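Local coordinates for protein periplasmic chaperone Spy (Escherichia coli, PDB 3OEO) that is a periplasmic chaperone that probably works without ATP, limiting protein aggregation and helping refolding as an elongated, cradle-shaped homodimer, at residues A[35-38]-A[39-43]. Numbering follows the deposited sequence.
Sequences TDAQ and KQQIR. With CD (cadmium ion), chain E.
I42 N donates to Q38 O (3.0 Å) in the first turn of helix 38-49, and the start of that helix is closed by a capping box between T35 and Q38. One of the chain's two LTxxQ signatures, the motif that gives the family its name, falls here, T35 and Q38 being its threonine and glutamine. Q38 has CG anti to its carbonyl carbon (chi1 -67°) and an extended chain beyond, which carries the amide back to T35. There OE1 is gripped twice: T35 OG1 gives its proton in the amide plane, on a lone pair, at 2.9 Å, whereas T35 N reaches OE1 at 2.7 Å from above that plane. The same OE1 also takes a hydrogen bond from NE2 of Q111, the other copy's glutamine, tying the cap to helix 109-118. A leucine at this position would probably leave T35 N and its hydroxyl without their shared acceptor and cut the link to Q111. On the helix side, I42 lays CG1 and CD1 against Q38 O, with CG1 at 3.4 Å. Next to the box, D36 chelates a cadmium ion through both carboxylate oxygens. K39, bent at chi3 (-88°), brings NZ to the same site, where it donates at 3.1 Å to water 1, itself a ligand 2.1 Å from the cadmium.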
# COMPACT_ATOMS: atom_id res chain seq x y z
N THR A 35 -8.13 -18.72 -21.40
CA THR A 35 -9.09 -18.80 -22.50
C THR A 35 -9.91 -17.52 -22.67
O THR A 35 -9.77 -16.57 -21.89
CB THR A 35 -10.07 -19.98 -22.33
OG1 THR A 35 -10.82 -19.82 -21.12
CG2 THR A 35 -9.32 -21.31 -22.31
N ASP A 36 -10.77 -17.52 -23.68
CA ASP A 36 -11.67 -16.41 -23.96
C ASP A 36 -12.88 -16.36 -23.04
O ASP A 36 -13.72 -15.47 -23.16
CB ASP A 36 -12.10 -16.42 -25.43
CG ASP A 36 -11.12 -15.67 -26.33
OD1 ASP A 36 -10.69 -14.56 -25.96
OD2 ASP A 36 -10.79 -16.19 -27.42
N ALA A 37 -12.97 -17.30 -22.11
CA ALA A 37 -14.02 -17.26 -21.09
C ALA A 37 -13.47 -16.62 -19.82
O ALA A 37 -14.20 -15.92 -19.10
CB ALA A 37 -14.54 -18.66 -20.82
N GLN A 38 -12.18 -16.84 -19.58
CA GLN A 38 -11.51 -16.47 -18.32
C GLN A 38 -11.41 -14.96 -18.08
O GLN A 38 -11.96 -14.45 -17.09
CB GLN A 38 -10.13 -17.13 -18.24
CG GLN A 38 -10.19 -18.66 -18.10
CD GLN A 38 -8.83 -19.33 -18.28
OE1 GLN A 38 -8.64 -20.13 -19.19
NE2 GLN A 38 -7.89 -19.02 -17.40
N LYS A 39 -10.72 -14.25 -18.97
CA LYS A 39 -10.54 -12.78 -18.88
C LYS A 39 -11.82 -12.01 -18.53
O LYS A 39 -11.78 -11.04 -17.77
CB LYS A 39 -9.95 -12.22 -20.18
CG LYS A 39 -8.43 -12.24 -20.25
CD LYS A 39 -7.92 -11.91 -21.65
CE LYS A 39 -7.80 -13.15 -22.53
NZ LYS A 39 -6.99 -12.88 -23.75
N GLN A 40 -12.94 -12.45 -19.09
CA GLN A 40 -14.24 -11.81 -18.87
C GLN A 40 -14.84 -12.16 -17.51
O GLN A 40 -15.53 -11.34 -16.90
CB GLN A 40 -15.21 -12.14 -20.01
CG GLN A 40 -16.62 -11.56 -19.86
CD GLN A 40 -16.65 -10.08 -19.53
OE1 GLN A 40 -17.41 -9.65 -18.66
NE2 GLN A 40 -15.82 -9.29 -20.21
N GLN A 41 -14.58 -13.37 -17.03
CA GLN A 41 -14.99 -13.75 -15.68
C GLN A 41 -14.21 -12.94 -14.65
O GLN A 41 -14.76 -12.55 -13.62
CB GLN A 41 -14.84 -15.25 -15.45
CG GLN A 41 -16.12 -16.02 -15.72
CD GLN A 41 -15.89 -17.49 -15.95
OE1 GLN A 41 -16.06 -17.98 -17.06
NE2 GLN A 41 -15.50 -18.21 -14.90
N ILE A 42 -12.95 -12.67 -14.95
CA ILE A 42 -12.11 -11.78 -14.15
C ILE A 42 -12.69 -10.36 -14.17
O ILE A 42 -12.69 -9.67 -13.15
CB ILE A 42 -10.66 -11.78 -14.66
CG1 ILE A 42 -10.06 -13.19 -14.57
CG2 ILE A 42 -9.80 -10.78 -13.89
CD1 ILE A 42 -8.87 -13.42 -15.48
N ARG A 43 -13.17 -9.94 -15.34
CA ARG A 43 -13.80 -8.64 -15.52
C ARG A 43 -14.96 -8.39 -14.54
O ARG A 43 -15.17 -7.26 -14.11
CB ARG A 43 -14.26 -8.51 -16.99
CG ARG A 43 -15.07 -7.26 -17.36
CD ARG A 43 -14.24 -5.98 -17.41
NE ARG A 43 -12.98 -6.13 -18.14
CZ ARG A 43 -12.40 -5.15 -18.85
NH1 ARG A 43 -12.98 -3.96 -18.95
NH2 ARG A 43 -11.26 -5.38 -19.47
CD CD E . -9.16 -14.02 -28.05
O HOH W 1 -8.02 -14.26 -26.28
O HOH W 2 -7.91 -13.73 -29.77